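Local coordinates for endo-1,4-beta-xylanase I (Hypocrea jecorina, PDB 1XYN), which hydrolyses internal beta-1,4-xylosidic bonds in xylan, a plant cell wall hemicellulose, releasing xylose and various xylooligosaccharides, at residues Ile3-Tyr9 and Val35-Thr41; Trp68-Val74 and His152-Asn157; Ser97-Tyr102 and Thr136-His142; Trp105-Arg109 and Thr120-Tyr124. All blocks are in the same frame, centred on the assembly; numbering follows the deposited sequence.

Contact 1. Residues Ile3-Tyr9 and Val35-Thr41; sequences INYDQNY and VVGVGWT
Y5-Y9 and V35-W40 run antiparallel, the axes of the two short strands 4.5 Å apart at closest, with Y5/G39, Q7/G37 and Y9/V35 as hydrogen-bonded pairs and D6/V38 and N8/V36 as non-hydrogen-bonded pairs between them. At the start of the first strand N4 and Y5 both face G39, a classic beta bulge: G39 O accepts N4 N at 3.0 Å and, more weakly, Y5 N. The N4 side chain clasps the bulge. Its CG stands between backbone N and carbonyl carbon (chi1 71°), which brings OD1 round to accept T41 N at 3.0 Å, the donor tilted from the amide carbonyl plane. I3 reaches the far strand with two branches: CG2 packs on V38 CB at 3.5 Å, and CD1 packs against the W40 ring, 3.5 Å from CZ2. Replacing W40 by an alanine would probably leave I3 CD1 without its ring partner and open a gap beside V176, which both side chains touch. D6 OD1 hydrogen-bonds to Y17 OH on one face of the sheet; on the other, Y5 stacks on Y158, a probable substrate-binding residue. This is the outer part of the cleft-forming sheet in the GH11 beta-jelly roll.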
loop_
_atom_site.group_PDB
_atom_site.type_symbol
_atom_site.label_atom_id
_atom_site.label_comp_id
_atom_site.label_asym_id
_atom_site.label_seq_id
_atom_site.Cartn_x
_atom_site.Cartn_y
_atom_site.Cartn_z
ATOM N N ILE A 3 -3.127 27.927 -6.202
ATOM C CA ILE A 3 -3.339 26.490 -6.149
ATOM C C ILE A 3 -3.714 26.015 -7.542
ATOM O O ILE A 3 -4.601 26.586 -8.179
ATOM C CB ILE A 3 -4.465 26.113 -5.169
ATOM C CG1 ILE A 3 -4.339 26.896 -3.857
ATOM C CG2 ILE A 3 -4.436 24.633 -4.901
ATOM C CD1 ILE A 3 -2.997 26.773 -3.168
ATOM N N ASN A 4 -2.982 25.021 -8.039
ATOM C CA ASN A 4 -3.249 24.462 -9.354
ATOM C C ASN A 4 -3.219 22.942 -9.298
ATOM O O ASN A 4 -3.126 22.279 -10.335
ATOM C CB ASN A 4 -2.245 24.989 -10.387
ATOM C CG ASN A 4 -0.840 24.434 -10.192
ATOM O OD1 ASN A 4 -0.356 24.298 -9.072
ATOM N ND2 ASN A 4 -0.179 24.118 -11.294
ATOM N N TYR A 5 -3.262 22.395 -8.083
ATOM C CA TYR A 5 -3.264 20.946 -7.907
ATOM C C TYR A 5 -4.156 20.509 -6.758
ATOM O O TYR A 5 -4.126 21.081 -5.668
ATOM C CB TYR A 5 -1.858 20.384 -7.705
ATOM C CG TYR A 5 -1.824 18.878 -7.800
ATOM C CD1 TYR A 5 -1.856 18.247 -9.042
ATOM C CD2 TYR A 5 -1.793 18.081 -6.655
ATOM C CE1 TYR A 5 -1.859 16.855 -9.148
ATOM C CE2 TYR A 5 -1.800 16.686 -6.746
ATOM C CZ TYR A 5 -1.833 16.082 -7.998
ATOM O OH TYR A 5 -1.839 14.711 -8.112
ATOM N N ASP A 6 -4.951 19.483 -7.025
ATOM C CA ASP A 6 -5.872 18.936 -6.045
ATOM C C ASP A 6 -5.520 17.476 -5.769
ATOM O O ASP A 6 -5.630 16.607 -6.643
ATOM C CB ASP A 6 -7.316 19.076 -6.549
ATOM C CG ASP A 6 -8.327 18.318 -5.694
ATOM O OD1 ASP A 6 -8.050 18.047 -4.508
ATOM O OD2 ASP A 6 -9.415 17.994 -6.217
ATOM N N GLN A 7 -5.046 17.233 -4.554
ATOM C CA GLN A 7 -4.682 15.900 -4.114
ATOM C C GLN A 7 -5.954 15.237 -3.625
ATOM O O GLN A 7 -6.556 15.686 -2.651
ATOM C CB GLN A 7 -3.650 15.993 -2.982
ATOM C CG GLN A 7 -3.325 14.676 -2.281
ATOM C CD GLN A 7 -2.919 13.562 -3.237
ATOM O OE1 GLN A 7 -3.091 12.382 -2.927
ATOM N NE2 GLN A 7 -2.378 13.927 -4.395
ATOM N N ASN A 8 -6.394 14.205 -4.334
ATOM C CA ASN A 8 -7.601 13.493 -3.937
ATOM C C ASN A 8 -7.423 11.984 -4.029
ATOM O O ASN A 8 -7.720 11.363 -5.054
ATOM C CB ASN A 8 -8.798 13.940 -4.769
ATOM C CG ASN A 8 -10.106 13.386 -4.240
ATOM O OD1 ASN A 8 -10.135 12.656 -3.243
ATOM N ND2 ASN A 8 -11.203 13.751 -4.893
ATOM N N TYR A 9 -6.958 11.401 -2.929
ATOM C CA TYR A 9 -6.717 9.971 -2.847
ATOM C C TYR A 9 -7.527 9.397 -1.697
ATOM O O TYR A 9 -7.579 9.976 -0.619
ATOM C CB TYR A 9 -5.220 9.717 -2.630
ATOM C CG TYR A 9 -4.834 8.270 -2.460
ATOM C CD1 TYR A 9 -4.565 7.468 -3.565
ATOM C CD2 TYR A 9 -4.722 7.704 -1.189
ATOM C CE1 TYR A 9 -4.192 6.135 -3.414
ATOM C CE2 TYR A 9 -4.353 6.372 -1.024
ATOM C CZ TYR A 9 -4.089 5.594 -2.142
ATOM O OH TYR A 9 -3.734 4.273 -1.988
ATOM N N VAL A 35 -5.576 10.480 1.242
ATOM C CA VAL A 35 -4.706 11.647 1.269
ATOM C C VAL A 35 -5.367 12.724 0.416
ATOM O O VAL A 35 -5.424 12.593 -0.808
ATOM C CB VAL A 35 -3.311 11.345 0.656
ATOM C CG1 VAL A 35 -2.378 12.539 0.861
ATOM C CG2 VAL A 35 -2.718 10.079 1.248
ATOM N N VAL A 36 -5.895 13.769 1.054
ATOM C CA VAL A 36 -6.535 14.854 0.311
ATOM C C VAL A 36 -5.937 16.193 0.706
ATOM O O VAL A 36 -5.514 16.386 1.844
ATOM C CB VAL A 36 -8.051 14.944 0.584
ATOM C CG1 VAL A 36 -8.765 13.693 0.114
ATOM C CG2 VAL A 36 -8.304 15.217 2.060
ATOM N N GLY A 37 -5.955 17.137 -0.224
ATOM C CA GLY A 37 -5.427 18.456 0.058
ATOM C C GLY A 37 -5.215 19.197 -1.238
ATOM O O GLY A 37 -5.464 18.649 -2.314
ATOM N N VAL A 38 -4.750 20.435 -1.144
ATOM C CA VAL A 38 -4.515 21.253 -2.331
ATOM C C VAL A 38 -3.127 21.883 -2.326
ATOM O O VAL A 38 -2.526 22.080 -1.275
ATOM C CB VAL A 38 -5.597 22.361 -2.484
ATOM C CG1 VAL A 38 -6.983 21.731 -2.553
ATOM C CG2 VAL A 38 -5.512 23.368 -1.347
ATOM N N GLY A 39 -2.624 22.210 -3.504
ATOM C CA GLY A 39 -1.309 22.804 -3.588
ATOM C C GLY A 39 -0.842 23.124 -4.995
ATOM O O GLY A 39 -1.573 23.746 -5.768
ATOM N N TRP A 40 0.346 22.641 -5.354
ATOM C CA TRP A 40 0.920 22.951 -6.656
ATOM C C TRP A 40 1.454 21.754 -7.431
ATOM O O TRP A 40 1.951 20.791 -6.854
ATOM C CB TRP A 40 2.011 24.019 -6.475
ATOM C CG TRP A 40 1.520 25.225 -5.698
ATOM C CD1 TRP A 40 1.052 26.400 -6.218
ATOM C CD2 TRP A 40 1.369 25.334 -4.267
ATOM N NE1 TRP A 40 0.610 27.223 -5.204
ATOM C CE2 TRP A 40 0.791 26.595 -4.001
ATOM C CE3 TRP A 40 1.658 24.483 -3.189
ATOM C CZ2 TRP A 40 0.495 27.024 -2.698
ATOM C CZ3 TRP A 40 1.364 24.911 -1.900
ATOM C CH2 TRP A 40 0.788 26.171 -1.665
ATOM N N THR A 41 1.342 21.836 -8.750
ATOM C CA THR A 41 1.795 20.782 -9.655
ATOM C C THR A 41 3.311 20.530 -9.583
ATOM O O THR A 41 3.783 19.412 -9.828
ATOM C CB THR A 41 1.351 21.109 -11.111
ATOM O OG1 THR A 41 -0.069 20.932 -11.225
ATOM C CG2 THR A 41 2.053 20.216 -12.135
#

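Contact 2. Residues Trp68-Val74 and His152-Asn157; sequences WSTNPLV and HLGQMN
T70 and Q155 form an antiparallel hydrogen-bonded pair where the hairpin joining strands 60-70 and 74-79 meets the start of strand 155-166, within the cleft sheet of the GH11 beta-jelly roll. T70 N gives to Q155 O at 2.9 Å and Q155 N to T70 O at 2.7 Å, both donors in the plane of the carbonyl they meet. The Q155 side chain then runs along T70: CB touches T70 OG1 at 3.6 Å, CG lies near T70 O, CD comes back beside OG1, and at the tip OE1 rests against N71 CB at 3.8 Å while NE2 stays near T70 OG1. S69 works on the other face. Its OG, anti to the backbone N (chi1 170°), accepts G154 N at 2.7 Å and gives a weak bond to Q155 O, tying the loop and the first strand residue to one hydroxyl. The CA of G154 makes close CA-H...O contacts with T70 O and N71 O; beyond it, CG of P72, a residue preceded by a cis peptide, meets H152 O and its CD meets G154 CA. W68 NE1 hydrogen-bonds to Y66 OH. V74 CG1 and L153 CD2 meet at 3.6 Å, their side chains crossing at about a right angle.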
loop_
_atom_site.group_PDB
_atom_site.type_symbol
_atom_site.label_atom_id
_atom_site.label_comp_id
_atom_site.label_asym_id
_atom_site.label_seq_id
_atom_site.Cartn_x
_atom_site.Cartn_y
_atom_site.Cartn_z
ATOM N N TRP A 68 6.145 14.788 -3.492
ATOM C CA TRP A 68 6.931 13.772 -4.176
ATOM C C TRP A 68 8.130 14.386 -4.893
ATOM O O TRP A 68 8.213 15.597 -5.090
ATOM C CB TRP A 68 6.069 13.023 -5.196
ATOM C CG TRP A 68 5.109 12.083 -4.565
ATOM C CD1 TRP A 68 3.916 12.402 -3.999
ATOM C CD2 TRP A 68 5.287 10.670 -4.367
ATOM N NE1 TRP A 68 3.339 11.281 -3.449
ATOM C CE2 TRP A 68 4.157 10.203 -3.661
ATOM C CE3 TRP A 68 6.293 9.754 -4.715
ATOM C CZ2 TRP A 68 4.002 8.862 -3.292
ATOM C CZ3 TRP A 68 6.137 8.421 -4.349
ATOM C CH2 TRP A 68 5.000 7.990 -3.645
ATOM N N SER A 69 9.033 13.519 -5.318
ATOM C CA SER A 69 10.242 13.918 -6.016
ATOM C C SER A 69 10.579 12.767 -6.955
ATOM O O SER A 69 10.207 11.625 -6.692
ATOM C CB SER A 69 11.364 14.136 -4.995
ATOM O OG SER A 69 12.618 14.311 -5.611
ATOM N N THR A 70 11.210 13.075 -8.084
ATOM C CA THR A 70 11.588 12.039 -9.035
ATOM C C THR A 70 13.084 12.038 -9.304
ATOM O O THR A 70 13.741 13.077 -9.220
ATOM C CB THR A 70 10.812 12.139 -10.374
ATOM O OG1 THR A 70 10.845 13.480 -10.860
ATOM C CG2 THR A 70 9.368 11.717 -10.183
ATOM N N ASN A 71 13.613 10.839 -9.548
ATOM C CA ASN A 71 15.032 10.609 -9.831
ATOM C C ASN A 71 15.967 11.265 -8.809
ATOM O O ASN A 71 16.685 12.211 -9.132
ATOM C CB ASN A 71 15.364 11.078 -11.248
ATOM C CG ASN A 71 16.618 10.436 -11.790
ATOM O OD1 ASN A 71 16.724 9.208 -11.868
ATOM N ND2 ASN A 71 17.577 11.263 -12.176
ATOM N N PRO A 72 16.019 10.724 -7.578
ATOM C CA PRO A 72 15.293 9.560 -7.054
ATOM C C PRO A 72 13.821 9.803 -6.688
ATOM O O PRO A 72 13.417 10.939 -6.425
ATOM C CB PRO A 72 16.100 9.218 -5.805
ATOM C CG PRO A 72 16.450 10.578 -5.277
ATOM C CD PRO A 72 16.883 11.310 -6.533
ATOM N N LEU A 73 13.041 8.720 -6.641
ATOM C CA LEU A 73 11.627 8.791 -6.275
ATOM C C LEU A 73 11.550 8.925 -4.752
ATOM O O LEU A 73 11.987 8.028 -4.028
ATOM C CB LEU A 73 10.874 7.537 -6.744
ATOM C CG LEU A 73 9.385 7.429 -6.372
ATOM C CD1 LEU A 73 8.604 8.591 -6.959
ATOM C CD2 LEU A 73 8.816 6.110 -6.852
ATOM N N VAL A 74 10.986 10.038 -4.280
ATOM C CA VAL A 74 10.887 10.319 -2.848
ATOM C C VAL A 74 9.541 10.882 -2.397
ATOM O O VAL A 74 9.047 11.860 -2.948
ATOM C CB VAL A 74 11.966 11.364 -2.412
ATOM C CG1 VAL A 74 11.857 11.656 -0.920
ATOM C CG2 VAL A 74 13.372 10.885 -2.770
ATOM N N HIS A 152 18.761 12.561 0.225
ATOM C CA HIS A 152 18.872 13.148 -1.108
ATOM C C HIS A 152 17.558 13.227 -1.923
ATOM O O HIS A 152 16.889 12.212 -2.151
ATOM C CB HIS A 152 19.932 12.324 -1.860
ATOM C CG HIS A 152 20.365 12.903 -3.166
ATOM N ND1 HIS A 152 20.242 12.221 -4.358
ATOM C CD2 HIS A 152 20.961 14.083 -3.468
ATOM C CE1 HIS A 152 20.742 12.953 -5.337
ATOM N NE2 HIS A 152 21.188 14.086 -4.822
ATOM N N LEU A 153 17.216 14.437 -2.384
ATOM C CA LEU A 153 16.006 14.673 -3.193
ATOM C C LEU A 153 16.331 14.837 -4.680
ATOM O O LEU A 153 17.461 15.172 -5.045
ATOM C CB LEU A 153 15.263 15.928 -2.725
ATOM C CG LEU A 153 14.480 15.952 -1.415
ATOM C CD1 LEU A 153 13.782 17.288 -1.273
ATOM C CD2 LEU A 153 13.452 14.839 -1.411
ATOM N N GLY A 154 15.335 14.599 -5.530
ATOM C CA GLY A 154 15.515 14.733 -6.969
ATOM C C GLY A 154 14.717 15.901 -7.521
ATOM O O GLY A 154 14.648 16.953 -6.879
ATOM N N GLN A 155 14.129 15.728 -8.709
ATOM C CA GLN A 155 13.314 16.769 -9.344
ATOM C C GLN A 155 11.992 16.916 -8.594
ATOM O O GLN A 155 11.320 15.926 -8.311
ATOM C CB GLN A 155 12.987 16.402 -10.789
ATOM C CG GLN A 155 14.146 15.888 -11.606
ATOM C CD GLN A 155 13.687 15.218 -12.891
ATOM O OE1 GLN A 155 14.155 14.132 -13.243
ATOM N NE2 GLN A 155 12.757 15.858 -13.593
ATOM N N MET A 156 11.594 18.155 -8.320
ATOM C CA MET A 156 10.351 18.419 -7.611
ATOM C C MET A 156 9.109 18.085 -8.429
ATOM O O MET A 156 8.984 18.480 -9.592
ATOM C CB MET A 156 10.270 19.893 -7.199
ATOM C CG MET A 156 11.190 20.282 -6.061
ATOM S SD MET A 156 10.658 19.603 -4.501
ATOM C CE MET A 156 10.063 21.063 -3.722
ATOM N N ASN A 157 8.200 17.334 -7.812
ATOM C CA ASN A 157 6.938 16.989 -8.439
ATOM C C ASN A 157 5.879 17.752 -7.641
ATOM O O ASN A 157 6.187 18.817 -7.120
ATOM C CB ASN A 157 6.690 15.488 -8.422
ATOM C CG ASN A 157 5.624 15.077 -9.418
ATOM O OD1 ASN A 157 4.430 15.058 -9.107
ATOM N ND2 ASN A 157 6.050 14.776 -10.638
HETATM O O HOH W 1 7.606 18.489 -4.584
#

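Contact 3. Residues Ser97-Tyr102 and Thr136-His142; sequences SDGATY and TVTVQNH
D98 presents its carboxylate to T138 in a set of hydrogen bonds. OD1 takes the T138 hydroxyl, OG1, at 2.7 Å on its syn lone pair, while OD2 accepts T138 N at 3.0 Å. The S97 hydroxyl, OG, also gives to D98 OD2, reaching it from the opposite face of the carboxylate plane to T138 N. That same OG accepts N141 ND2 at 3.1 Å, lying in the plane of the N141 amide with a nearly straight N-H (166°). Cutting D98 back to an alanine would probably leave T138 N and OG1 without their acceptor and the S97 hydroxyl without the carboxylate it donates to. A water adds indirect links, donating to D98 OD2 and to Y102 OH and hydrogen-bonded at 2.8 Å to H142 NE2. The aromatic contact is T-shaped: H142 drives its CE1 edge over the centre of the Y102 face, with ring planes at 80° and centroids 4.6 Å apart. Outside partners fix both rings, since H142 ND1 hydrogen-bonds to S126 OG and Y102 OH to R128 and E80. The arrangement docks a beta hairpin, closed by a type I' turn from S97 to A100, onto the start of helix 139-148, the lone helix of the GH11 jelly roll.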
loop_
_atom_site.group_PDB
_atom_site.type_symbol
_atom_site.label_atom_id
_atom_site.label_comp_id
_atom_site.label_asym_id
_atom_site.label_seq_id
_atom_site.Cartn_x
_atom_site.Cartn_y
_atom_site.Cartn_z
ATOM N N SER A 97 12.862 24.698 13.026
ATOM C CA SER A 97 12.298 25.538 11.995
ATOM C C SER A 97 10.912 26.006 12.385
ATOM O O SER A 97 10.154 25.275 13.020
ATOM C CB SER A 97 12.230 24.756 10.680
ATOM O OG SER A 97 11.956 25.609 9.589
ATOM N N ASP A 98 10.639 27.267 12.072
ATOM C CA ASP A 98 9.348 27.889 12.307
ATOM C C ASP A 98 8.709 27.762 13.685
ATOM O O ASP A 98 7.522 27.458 13.798
ATOM C CB ASP A 98 8.384 27.417 11.222
ATOM C CG ASP A 98 8.979 27.546 9.837
ATOM O OD1 ASP A 98 9.139 28.687 9.360
ATOM O OD2 ASP A 98 9.323 26.508 9.241
ATOM N N GLY A 99 9.488 28.025 14.732
ATOM C CA GLY A 99 8.954 27.965 16.084
ATOM C C GLY A 99 9.076 26.652 16.843
ATOM O O GLY A 99 8.651 26.571 17.997
ATOM N N ALA A 100 9.654 25.627 16.227
ATOM C CA ALA A 100 9.802 24.351 16.914
ATOM C C ALA A 100 10.841 23.447 16.269
ATOM O O ALA A 100 11.344 23.732 15.182
ATOM C CB ALA A 100 8.470 23.633 16.979
ATOM N N THR A 101 11.161 22.354 16.959
ATOM C CA THR A 101 12.127 21.382 16.463
ATOM C C THR A 101 11.352 20.227 15.826
ATOM O O THR A 101 10.233 19.912 16.240
ATOM C CB THR A 101 13.005 20.804 17.605
ATOM O OG1 THR A 101 13.386 21.846 18.510
ATOM C CG2 THR A 101 14.261 20.177 17.030
ATOM N N TYR A 102 11.964 19.594 14.832
ATOM C CA TYR A 102 11.359 18.475 14.121
ATOM C C TYR A 102 12.283 17.273 14.180
ATOM O O TYR A 102 13.490 17.419 14.014
ATOM C CB TYR A 102 11.161 18.819 12.636
ATOM C CG TYR A 102 10.139 19.892 12.351
ATOM C CD1 TYR A 102 10.362 21.218 12.730
ATOM C CD2 TYR A 102 8.949 19.581 11.694
ATOM C CE1 TYR A 102 9.419 22.215 12.463
ATOM C CE2 TYR A 102 8.000 20.566 11.421
ATOM C CZ TYR A 102 8.241 21.876 11.809
ATOM O OH TYR A 102 7.297 22.840 11.554
ATOM N N THR A 136 3.398 28.769 9.130
ATOM C CA THR A 136 4.160 28.846 7.890
ATOM C C THR A 136 5.213 27.768 7.995
ATOM O O THR A 136 5.750 27.527 9.076
ATOM C CB THR A 136 4.894 30.188 7.745
ATOM O OG1 THR A 136 3.946 31.257 7.762
ATOM C CG2 THR A 136 5.692 30.231 6.442
ATOM N N VAL A 137 5.496 27.119 6.875
ATOM C CA VAL A 137 6.487 26.060 6.823
ATOM C C VAL A 137 7.555 26.432 5.797
ATOM O O VAL A 137 7.311 26.367 4.589
ATOM C CB VAL A 137 5.833 24.703 6.421
ATOM C CG1 VAL A 137 6.888 23.615 6.240
ATOM C CG2 VAL A 137 4.835 24.281 7.460
ATOM N N THR A 138 8.711 26.879 6.284
ATOM C CA THR A 138 9.833 27.240 5.419
ATOM C C THR A 138 10.423 25.917 4.910
ATOM O O THR A 138 11.321 25.340 5.526
ATOM C CB THR A 138 10.904 28.056 6.200
ATOM O OG1 THR A 138 10.271 29.136 6.896
ATOM C CG2 THR A 138 11.923 28.644 5.256
ATOM N N VAL A 139 9.888 25.426 3.796
ATOM C CA VAL A 139 10.322 24.158 3.219
ATOM C C VAL A 139 11.816 23.964 2.944
ATOM O O VAL A 139 12.310 22.834 3.018
ATOM C CB VAL A 139 9.508 23.808 1.947
ATOM C CG1 VAL A 139 8.066 23.505 2.320
ATOM C CG2 VAL A 139 9.561 24.944 0.952
ATOM N N GLN A 140 12.537 25.041 2.634
ATOM C CA GLN A 140 13.974 24.926 2.356
ATOM C C GLN A 140 14.755 24.442 3.569
ATOM O O GLN A 140 15.686 23.659 3.430
ATOM C CB GLN A 140 14.572 26.242 1.857
ATOM C CG GLN A 140 14.663 26.357 0.342
ATOM C CD GLN A 140 15.449 25.235 -0.324
ATOM O OE1 GLN A 140 16.663 25.128 -0.173
ATOM N NE2 GLN A 140 14.755 24.417 -1.104
ATOM N N ASN A 141 14.376 24.904 4.755
ATOM C CA ASN A 141 15.047 24.479 5.978
ATOM C C ASN A 141 14.991 22.956 6.127
ATOM O O ASN A 141 15.932 22.342 6.631
ATOM C CB ASN A 141 14.414 25.154 7.196
ATOM C CG ASN A 141 14.682 26.662 7.242
ATOM O OD1 ASN A 141 15.493 27.190 6.478
ATOM N ND2 ASN A 141 14.009 27.352 8.153
ATOM N N HIS A 142 13.895 22.352 5.680
ATOM C CA HIS A 142 13.744 20.906 5.752
ATOM C C HIS A 142 14.545 20.227 4.663
ATOM O O HIS A 142 15.186 19.216 4.911
ATOM C CB HIS A 142 12.271 20.505 5.687
ATOM C CG HIS A 142 11.490 20.949 6.882
ATOM N ND1 HIS A 142 11.425 20.210 8.042
ATOM C CD2 HIS A 142 10.820 22.100 7.135
ATOM C CE1 HIS A 142 10.756 20.885 8.959
ATOM N NE2 HIS A 142 10.380 22.036 8.433
HETATM O O HOH W 2 8.599 23.898 9.460
#

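Contact 4. Residues Trp105-Arg109 and Thr120-Tyr124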
loop_
_atom_site.group_PDB
_atom_site.type_symbol
_atom_site.label_atom_id
_atom_site.label_comp_id
_atom_site.label_asym_id
_atom_site.label_seq_id
_atom_site.Cartn_x
_atom_site.Cartn_y
_atom_site.Cartn_z
ATOM N N TRP A 105 13.027 11.534 10.106
ATOM C CA TRP A 105 12.991 10.083 9.948
ATOM C C TRP A 105 13.182 9.733 8.485
ATOM O O TRP A 105 12.908 10.539 7.598
ATOM C CB TRP A 105 11.627 9.498 10.354
ATOM C CG TRP A 105 11.187 9.769 11.741
ATOM C CD1 TRP A 105 10.764 10.966 12.251
ATOM C CD2 TRP A 105 11.061 8.814 12.795
ATOM N NE1 TRP A 105 10.371 10.812 13.556
ATOM C CE2 TRP A 105 10.543 9.502 13.922
ATOM C CE3 TRP A 105 11.329 7.441 12.899
ATOM C CZ2 TRP A 105 10.288 8.863 15.145
ATOM C CZ3 TRP A 105 11.072 6.801 14.113
ATOM C CH2 TRP A 105 10.555 7.519 15.222
ATOM N N GLU A 106 13.678 8.531 8.239
ATOM C CA GLU A 106 13.837 8.029 6.884
ATOM C C GLU A 106 13.170 6.667 6.945
ATOM O O GLU A 106 13.352 5.914 7.908
ATOM C CB GLU A 106 15.300 7.885 6.466
ATOM C CG GLU A 106 15.447 7.192 5.096
ATOM C CD GLU A 106 16.817 7.372 4.444
ATOM O OE1 GLU A 106 17.845 7.206 5.134
ATOM O OE2 GLU A 106 16.863 7.676 3.229
ATOM N N ASN A 107 12.371 6.363 5.933
ATOM C CA ASN A 107 11.664 5.098 5.889
ATOM C C ASN A 107 11.658 4.610 4.462
ATOM O O ASN A 107 12.009 5.351 3.545
ATOM C CB ASN A 107 10.230 5.289 6.389
ATOM C CG ASN A 107 9.480 3.980 6.523
ATOM O OD1 ASN A 107 10.074 2.934 6.799
ATOM N ND2 ASN A 107 8.167 4.030 6.347
ATOM N N THR A 108 11.306 3.347 4.279
ATOM C CA THR A 108 11.259 2.771 2.954
ATOM C C THR A 108 9.910 2.086 2.764
ATOM O O THR A 108 9.373 1.466 3.681
ATOM C CB THR A 108 12.418 1.777 2.734
ATOM O OG1 THR A 108 13.658 2.417 3.064
ATOM C CG2 THR A 108 12.474 1.320 1.279
ATOM N N ARG A 109 9.335 2.295 1.589
ATOM C CA ARG A 109 8.053 1.722 1.219
ATOM C C ARG A 109 8.315 0.767 0.057
ATOM O O ARG A 109 8.683 1.194 -1.035
ATOM C CB ARG A 109 7.095 2.846 0.805
ATOM C CG ARG A 109 6.515 3.633 1.980
ATOM C CD ARG A 109 5.593 2.735 2.791
ATOM N NE ARG A 109 5.096 3.352 4.017
ATOM C CZ ARG A 109 4.413 2.699 4.961
ATOM N NH1 ARG A 109 4.139 1.406 4.820
ATOM N NH2 ARG A 109 4.017 3.338 6.060
ATOM N N THR A 120 9.161 0.957 -5.116
ATOM C CA THR A 120 9.854 0.931 -3.835
ATOM C C THR A 120 10.607 2.247 -3.794
ATOM O O THR A 120 11.308 2.591 -4.742
ATOM C CB THR A 120 10.826 -0.256 -3.753
ATOM O OG1 THR A 120 10.074 -1.475 -3.751
ATOM C CG2 THR A 120 11.669 -0.188 -2.483
ATOM N N PHE A 121 10.464 2.980 -2.699
ATOM C CA PHE A 121 11.096 4.284 -2.583
ATOM C C PHE A 121 11.246 4.661 -1.117
ATOM O O PHE A 121 10.657 4.030 -0.248
ATOM C CB PHE A 121 10.201 5.311 -3.279
ATOM C CG PHE A 121 8.755 5.237 -2.845
ATOM C CD1 PHE A 121 7.867 4.383 -3.489
ATOM C CD2 PHE A 121 8.299 5.981 -1.758
ATOM C CE1 PHE A 121 6.555 4.264 -3.057
ATOM C CE2 PHE A 121 6.982 5.872 -1.315
ATOM C CZ PHE A 121 6.110 5.011 -1.963
ATOM N N ASN A 122 11.993 5.719 -0.848
ATOM C CA ASN A 122 12.202 6.162 0.523
ATOM C C ASN A 122 11.268 7.315 0.897
ATOM O O ASN A 122 10.664 7.948 0.034
ATOM C CB ASN A 122 13.662 6.585 0.710
ATOM C CG ASN A 122 14.634 5.441 0.470
ATOM O OD1 ASN A 122 14.781 4.554 1.308
ATOM N ND2 ASN A 122 15.274 5.438 -0.695
ATOM N N GLN A 123 11.147 7.570 2.193
ATOM C CA GLN A 123 10.317 8.651 2.699
ATOM C C GLN A 123 11.187 9.529 3.585
ATOM O O GLN A 123 11.957 9.016 4.395
ATOM C CB GLN A 123 9.175 8.113 3.569
ATOM C CG GLN A 123 8.177 7.197 2.895
ATOM C CD GLN A 123 7.048 6.806 3.844
ATOM O OE1 GLN A 123 7.232 5.971 4.724
ATOM N NE2 GLN A 123 5.890 7.436 3.685
ATOM N N TYR A 124 11.086 10.844 3.420
ATOM C CA TYR A 124 11.835 11.774 4.261
ATOM C C TYR A 124 10.765 12.489 5.072
ATOM O O TYR A 124 9.978 13.262 4.536
ATOM C CB TYR A 124 12.621 12.781 3.425
ATOM C CG TYR A 124 13.606 12.171 2.455
ATOM C CD1 TYR A 124 14.045 10.851 2.595
ATOM C CD2 TYR A 124 14.091 12.912 1.382
ATOM C CE1 TYR A 124 14.938 10.290 1.688
ATOM C CE2 TYR A 124 14.977 12.360 0.475
ATOM C CZ TYR A 124 15.396 11.056 0.629
ATOM O OH TYR A 124 16.275 10.531 -0.288
#
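Q123 OE1 is gripped from the neighbouring strand by N107 ND2 at 2.7 Å and, weakly, by R109 NE at 3.5 Å. The N107 and Q123 side chains lie side by side and point the same way; ND2 approaches almost in line with the Q123 carbonyl, though the two amide planes are turned 45° apart. The R109 guanidinium stands at a steeper 68° to the Q123 amide. R109 CG lies 3.7 Å from Q123 CD, and the bend at chi2 (-67°) turns the rest of the chain so that NE comes to OE1. One carbon nearer the backbone, R109 CB sits over one face of the F121 ring, 3.6 Å from CZ, as a CH-pi contact. These residues form the base of the GH11 thumb, the hairpin between strands 100-109 and 119-128 whose loop overhangs the cleft. R109 and Q123 probably bind substrate, and Q123 NE2 makes a weak hydrogen bond to E75, the predicted nucleophile. R109 NH1 leaves the subunit altogether, hydrogen-bonding to V110 O of the second subunit and forming a salt bridge with E112 of that same neighbouring chain. Backbone bonds zip the strands, R109 N giving to F121 O at 2.9 Å almost without bend. On the sheet face that carries E106, T108, N122 and Y124, T108 OG1 donates to N122 OD1 at 3.0 Å. E106 OE2 lies alongside Y124 CE1 at 3.6 Å, while Y124 OH hydrogen-bonds to H152 O.

In the fold
From the N terminus, contact 1 closes first, pairing strand 5-10 with strand 34-40 before any other contact opens. Contact 2 then opens at 68-74 and closes at 152-157, the widest loop; within it contact 3 spans 97-102 to 136-142, and within that contact 4 joins 105-109 to 120-124, so these three nest and none cross. Strands 34-40 and 155-166 are neighbours, which carries the sheet from contact 1 to contact 2, their centres about 17 Å apart. Contacts 2 and 4 touch mainly through Y124, which packs on V74 and L153, with F121 against L73. Contact 3 shares strand 100-109 with contact 4 and ties the cleft sheet to helix 139-148.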